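Local coordinates for possible adhesin (Caldicellulosiruptor kronotskyensis, PDB 4WA0), which probably attaches the cell to cellulose as a tapirin, represented here by its C-terminal beta-helix domain with a bound magnesium ion, at residues Q338-P342 / P343-D347; Q346-E349 / S350-I354. All coordinates share one frame; numbering follows the deposited sequence. Where two conformers were deposited one is given.

Two ends of one short helix, 342-352, offer a worked example of how a helix is started and stopped against the flank of a beta-helix. Contact 1 is the entry, where the chain leaving strand 333-337 turns through three prolines; contact 2 is the last turns and the exit at Gly353. Their centres lie 10 Å apart, and Gln346 and Asp347 belong to both. Each is partly buried, with one face turned to strand 258-263 and another exposed. The chemistry differs with position: contact 1 uses proline rings and one side-chain amide reaching back before the helix, whereas contact 2 relies on hydroxyls, a water bridge and a glycine.

Contact 1 (Q338-P342 / P343-D347); sequences QMPSP and PIQQD
Gln345 reaches back over the first turn of its own helix to the carbonyl of Pro340, just ahead of the N-cap residue Ser341. Its CB lies 3.4 Å from Pro342 O, and CG lies against two carbonyl oxygens, 3.4 Å from Ser341 O and 3.5 Å from Pro340 O. Because chi1 is -66°, with CG beside the backbone N, and the chain then runs extended, the amide arrives at the preceding loop, crossed at about a right angle by selenomethionine Met339. There CD is 3.6 Å from Pro340 O, and NE2 donates to that oxygen at 2.8 Å (N-H...O 154°), tilted from the carbonyl plane. The backbone N of Gln345 bonds Ser341 O, also at 2.8 Å, so one residue grips two successive carbonyls. Pro342 and Pro343 illustrate how prolines suit a helix start, where ring nitrogens without hydrogen cost no backbone bond; their rings lie side by side, and Pro342 CB is a tight 3.5 Å from Pro343 CD. On the inner side Pro340 CB meets Ile344 CG2 at 3.6 Å. Ser341 OG bonds Asp251, while Ile344 packs on Gln258 and Val260, setting the helix start against strands 247-251 and 258-263.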
ATOM      1  N   GLN A 338       2.353 -12.059 -10.428  1.00 15.20           N
ATOM      2  CA  GLN A 338       2.768 -13.446 -10.625  1.00 17.25           C
ATOM      3  C   GLN A 338       4.215 -13.548 -10.242  1.00 15.84           C
ATOM      4  O   GLN A 338       5.020 -12.716 -10.658  1.00 15.90           O
ATOM      5  CB  GLN A 338       2.706 -13.814 -12.097  1.00 20.36           C
ATOM      6  CG  GLN A 338       1.346 -13.689 -12.741  1.00 25.04           C
ATOM      7  CD  GLN A 338       0.407 -14.810 -12.270  1.00 35.80           C
ATOM      8  OE1 GLN A 338       0.811 -15.743 -11.537  1.00 35.55           O
ATOM      9  NE2 GLN A 338      -0.850 -14.691 -12.646  1.00 35.72           N
HETATM   10  N   MSE A 339       4.559 -14.587  -9.493  0.55 16.19           N
HETATM   11  CA  MSE A 339       5.956 -14.850  -9.123  0.55 16.55           C
HETATM   12  C   MSE A 339       6.740 -15.227 -10.353  0.55 16.30           C
HETATM   13  O   MSE A 339       6.272 -16.041 -11.163  0.55 14.55           O
HETATM   14  CB  MSE A 339       6.039 -16.009  -8.117  0.55 17.63           C
HETATM   15  CG  MSE A 339       7.457 -16.422  -7.769  0.55 20.06           C
HETATM   16 SE   MSE A 339       8.195 -15.264  -6.348  0.55 25.38          SE
HETATM   17  CE  MSE A 339       8.921 -16.810  -5.354  0.55 27.36           C
ATOM     18  N   PRO A 340       7.953 -14.664 -10.512  1.00 16.43           N
ATOM     19  CA  PRO A 340       8.753 -15.162 -11.653  1.00 18.27           C
ATOM     20  C   PRO A 340       9.091 -16.623 -11.513  1.00 15.98           C
ATOM     21  O   PRO A 340       9.152 -17.149 -10.372  1.00 17.82           O
ATOM     22  CB  PRO A 340      10.018 -14.293 -11.638  1.00 17.76           C
ATOM     23  CG  PRO A 340       9.879 -13.340 -10.531  1.00 18.90           C
ATOM     24  CD  PRO A 340       8.675 -13.657  -9.726  1.00 17.94           C
ATOM     25  N   SER A 341       9.309 -17.267 -12.646  1.00 13.39           N
ATOM     26  CA  SER A 341       9.747 -18.662 -12.691  1.00 14.76           C
ATOM     27  C   SER A 341      11.159 -18.736 -12.088  1.00 13.59           C
ATOM     28  O   SER A 341      11.881 -17.753 -12.026  1.00 12.80           O
ATOM     29  CB  SER A 341       9.800 -19.169 -14.095  1.00 16.16           C
ATOM     30  OG  SER A 341      10.741 -18.430 -14.845  1.00 16.08           O
ATOM     31  N   PRO A 342      11.619 -19.951 -11.767  1.00 14.13           N
ATOM     32  CA  PRO A 342      12.918 -20.049 -11.111  1.00 15.15           C
ATOM     33  C   PRO A 342      14.119 -19.506 -11.931  1.00 14.95           C
ATOM     34  O   PRO A 342      14.946 -18.772 -11.345  1.00 14.28           O
ATOM     35  CB  PRO A 342      13.008 -21.517 -10.694  1.00 15.82           C
ATOM     36  CG  PRO A 342      11.564 -21.936 -10.558  1.00 16.78           C
ATOM     37  CD  PRO A 342      10.795 -21.166 -11.589  1.00 16.42           C
ATOM     38  N   PRO A 343      14.129 -19.736 -13.252  1.00 16.21           N
ATOM     39  CA  PRO A 343      15.224 -19.158 -14.003  1.00 16.98           C
ATOM     40  C   PRO A 343      15.183 -17.651 -14.015  1.00 16.63           C
ATOM     41  O   PRO A 343      16.257 -17.014 -14.018  1.00 17.88           O
ATOM     42  CB  PRO A 343      15.032 -19.700 -15.399  1.00 15.96           C
ATOM     43  CG  PRO A 343      14.302 -20.978 -15.209  1.00 19.14           C
ATOM     44  CD  PRO A 343      13.386 -20.732 -14.052  1.00 17.66           C
ATOM     45  N   ILE A 344      13.984 -17.069 -14.078  1.00 16.72           N
ATOM     46  CA  ILE A 344      13.916 -15.611 -14.082  1.00 14.85           C
ATOM     47  C   ILE A 344      14.248 -15.041 -12.694  1.00 15.95           C
ATOM     48  O   ILE A 344      14.987 -14.046 -12.579  1.00 18.58           O
ATOM     49  CB  ILE A 344      12.494 -15.142 -14.513  1.00 14.56           C
ATOM     50  CG1 ILE A 344      12.188 -15.614 -15.925  1.00 16.12           C
ATOM     51  CG2 ILE A 344      12.385 -13.654 -14.317  1.00 16.33           C
ATOM     52  CD1 ILE A 344      13.177 -15.041 -16.944  1.00 17.85           C
ATOM     53  N   GLN A 345      13.798 -15.710 -11.628  1.00 15.00           N
ATOM     54  CA  GLN A 345      14.251 -15.366 -10.264  1.00 16.18           C
ATOM     55  C   GLN A 345      15.752 -15.370 -10.148  1.00 17.53           C
ATOM     56  O   GLN A 345      16.396 -14.435  -9.632  1.00 17.70           O
ATOM     57  CB  GLN A 345      13.727 -16.373  -9.226  1.00 16.42           C
ATOM     58  CG  GLN A 345      12.224 -16.467  -8.939  1.00 18.82           C
ATOM     59  CD  GLN A 345      11.802 -17.671  -8.046  1.00 22.49           C
ATOM     60  OE1 GLN A 345      12.396 -17.934  -7.011  1.00 22.18           O
ATOM     61  NE2 GLN A 345      10.755 -18.406  -8.460  1.00 24.43           N
ATOM     62  N   GLN A 346      16.383 -16.416 -10.667  1.00 18.47           N
ATOM     63  CA  GLN A 346      17.817 -16.522 -10.558  1.00 18.78           C
ATOM     64  C   GLN A 346      18.510 -15.373 -11.351  1.00 19.20           C
ATOM     65  O   GLN A 346      19.504 -14.777 -10.916  1.00 19.98           O
ATOM     66  CB  GLN A 346      18.267 -17.870 -11.089  1.00 19.54           C
ATOM     67  CG  GLN A 346      19.751 -18.105 -11.014  1.00 20.30           C
ATOM     68  CD  GLN A 346      20.211 -18.028  -9.557  1.00 23.07           C
ATOM     69  OE1 GLN A 346      19.827 -18.866  -8.730  1.00 22.65           O
ATOM     70  NE2 GLN A 346      20.961 -16.951  -9.211  1.00 25.00           N
ATOM     71  N   ASP A 347      17.980 -15.061 -12.522  1.00 17.91           N
ATOM     72  CA  ASP A 347      18.570 -14.022 -13.408  1.00 19.35           C
ATOM     73  C   ASP A 347      18.529 -12.675 -12.708  1.00 21.39           C
ATOM     74  O   ASP A 347      19.486 -11.893 -12.759  1.00 22.53           O
ATOM     75  CB  ASP A 347      17.779 -13.904 -14.702  1.00 19.91           C
ATOM     76  CG  ASP A 347      18.453 -12.984 -15.721  1.00 20.91           C
ATOM     77  OD1 ASP A 347      19.492 -13.391 -16.248  1.00 20.80           O
ATOM     78  OD2 ASP A 347      17.901 -11.946 -16.064  1.00 19.54           O
TER

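Contact 2 (Q346-E349 / S350-I354); sequences QDIE and SNTGI
Ile348 O is held by two donors of Thr352, its backbone N at 3.0 Å and its hydroxyl OG1 at 2.9 Å, in the last turn of the helix. This is an alpha-L C-cap: Gly353, with a positive phi of 79°, is the first residue to leave the helical path, yet its N still bonds Glu349 O at 2.8 Å. The two grips on Ile348 O differ: Thr352 N comes nearly along the C=O axis, whereas OG1 stands 40° out of the carbonyl plane. OG1 fits there because it sits between the backbone N and carbonyl carbon of its own residue. The same OG1 takes a weak bond from Ile354 N at 3.4 Å, as in an ST turn, linking the helix end to the departing chain. On the exposed flank, Gln346 O accepts the backbone N of Ser350, and Ser350 OG, 2.9 Å from the same oxygen, may add a second bond. Asp347 OD2 and Asn351 ND2 both hydrogen-bond Tyr262 OH on strand 258-263, and OD2 has a second partner in Thr249 OG1. The plane of the Asp347 carboxylate is turned 88° from that of the Asn351 amide. A water bridges them, donating to Asp347 OD1 at 3.0 Å and accepting from Asn351 ND2 at 2.7 Å.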
ATOM      1  N   GLN A 346      16.383 -16.416 -10.667  1.00 18.47           N
ATOM      2  CA  GLN A 346      17.817 -16.522 -10.558  1.00 18.78           C
ATOM      3  C   GLN A 346      18.510 -15.373 -11.351  1.00 19.20           C
ATOM      4  O   GLN A 346      19.504 -14.777 -10.916  1.00 19.98           O
ATOM      5  CB  GLN A 346      18.267 -17.870 -11.089  1.00 19.54           C
ATOM      6  CG  GLN A 346      19.751 -18.105 -11.014  1.00 20.30           C
ATOM      7  CD  GLN A 346      20.211 -18.028  -9.557  1.00 23.07           C
ATOM      8  OE1 GLN A 346      19.827 -18.866  -8.730  1.00 22.65           O
ATOM      9  NE2 GLN A 346      20.961 -16.951  -9.211  1.00 25.00           N
ATOM     10  N   ASP A 347      17.980 -15.061 -12.522  1.00 17.91           N
ATOM     11  CA  ASP A 347      18.570 -14.022 -13.408  1.00 19.35           C
ATOM     12  C   ASP A 347      18.529 -12.675 -12.708  1.00 21.39           C
ATOM     13  O   ASP A 347      19.486 -11.893 -12.759  1.00 22.53           O
ATOM     14  CB  ASP A 347      17.779 -13.904 -14.702  1.00 19.91           C
ATOM     15  CG  ASP A 347      18.453 -12.984 -15.721  1.00 20.91           C
ATOM     16  OD1 ASP A 347      19.492 -13.391 -16.248  1.00 20.80           O
ATOM     17  OD2 ASP A 347      17.901 -11.946 -16.064  1.00 19.54           O
ATOM     18  N   ILE A 348      17.410 -12.404 -12.090  1.00 21.85           N
ATOM     19  CA  ILE A 348      17.195 -11.128 -11.391  1.00 22.47           C
ATOM     20  C   ILE A 348      18.100 -11.084 -10.185  1.00 27.47           C
ATOM     21  O   ILE A 348      18.820 -10.100 -10.000  1.00 22.63           O
ATOM     22  CB  ILE A 348      15.743 -10.988 -10.927  1.00 19.84           C
ATOM     23  CG1 ILE A 348      14.767 -10.832 -12.116  1.00 20.29           C
ATOM     24  CG2 ILE A 348      15.611  -9.795  -9.969  1.00 23.07           C
ATOM     25  CD1 ILE A 348      13.317 -11.041 -11.777  1.00 17.97           C
ATOM     26  N   GLU A 349      18.094 -12.163  -9.371  1.00 23.76           N
ATOM     27  CA  GLU A 349      19.041 -12.276  -8.233  1.00 26.91           C
ATOM     28  C   GLU A 349      20.458 -12.029  -8.621  1.00 26.71           C
ATOM     29  O   GLU A 349      21.186 -11.337  -7.903  1.00 31.03           O
ATOM     30  CB  GLU A 349      18.881 -13.645  -7.496  1.00 24.61           C
ATOM     31  CG  GLU A 349      17.593 -13.650  -6.665  1.00 24.83           C
ATOM     32  CD  GLU A 349      16.941 -15.008  -6.384  1.00 30.10           C
ATOM     33  OE1 GLU A 349      17.464 -16.073  -6.749  1.00 30.84           O
ATOM     34  OE2 GLU A 349      15.819 -14.991  -5.786  1.00 30.38           O
ATOM     35  N   SER A 350      20.879 -12.544  -9.770  1.00 27.78           N
ATOM     36  CA  SER A 350      22.260 -12.441 -10.188  1.00 28.97           C
ATOM     37  C   SER A 350      22.599 -11.021 -10.583  1.00 33.00           C
ATOM     38  O   SER A 350      23.674 -10.508 -10.250  1.00 33.95           O
ATOM     39  CB  SER A 350      22.567 -13.368 -11.354  1.00 31.35           C
ATOM     40  OG  SER A 350      22.443 -14.720 -10.911  1.00 33.33           O
ATOM     41  N   ASN A 351      21.693 -10.397 -11.312  1.00 29.96           N
ATOM     42  CA  ASN A 351      21.941  -9.050 -11.834  1.00 33.02           C
ATOM     43  C   ASN A 351      21.811  -7.950 -10.782  1.00 34.54           C
ATOM     44  O   ASN A 351      22.307  -6.850 -10.985  1.00 41.40           O
ATOM     45  CB  ASN A 351      20.963  -8.740 -12.957  1.00 26.97           C
ATOM     46  CG  ASN A 351      21.338  -9.416 -14.248  1.00 27.66           C
ATOM     47  OD1 ASN A 351      22.472  -9.433 -14.639  1.00 26.44           O
ATOM     48  ND2 ASN A 351      20.355  -9.991 -14.927  1.00 23.15           N
ATOM     49  N   THR A 352      21.092  -8.220  -9.706  1.00 33.06           N
ATOM     50  CA  THR A 352      20.921  -7.231  -8.639  1.00 32.58           C
ATOM     51  C   THR A 352      21.668  -7.521  -7.346  1.00 35.70           C
ATOM     52  O   THR A 352      22.019  -6.580  -6.613  1.00 33.52           O
ATOM     53  CB  THR A 352      19.452  -7.096  -8.301  1.00 37.87           C
ATOM     54  OG1 THR A 352      18.986  -8.313  -7.691  1.00 36.36           O
ATOM     55  CG2 THR A 352      18.665  -6.752  -9.599  1.00 37.48           C
ATOM     56  N   GLY A 353      21.850  -8.810  -7.036  1.00 29.16           N
ATOM     57  CA  GLY A 353      22.545  -9.232  -5.869  1.00 30.84           C
ATOM     58  C   GLY A 353      21.750  -9.173  -4.598  1.00 32.01           C
ATOM     59  O   GLY A 353      22.316  -9.429  -3.516  1.00 30.44           O
ATOM     60  N   ILE A 354      20.441  -8.915  -4.658  1.00 36.74           N
ATOM     61  CA  ILE A 354      19.689  -8.844  -3.401  1.00 39.55           C
ATOM     62  C   ILE A 354      19.636 -10.237  -2.797  1.00 39.46           C
ATOM     63  O   ILE A 354      19.359 -11.199  -3.504  1.00 37.43           O
ATOM     64  CB  ILE A 354      18.281  -8.208  -3.470  1.00 46.30           C
ATOM     65  CG1 ILE A 354      18.414  -6.839  -4.174  1.00 51.50           C
ATOM     66  CG2 ILE A 354      17.678  -8.108  -2.035  1.00 43.00           C
ATOM     67  CD1 ILE A 354      17.224  -5.909  -4.102  1.00 55.30           C
TER
HETATM   68  O   HOH W   1      20.990 -11.032 -17.357  1.00 34.28           O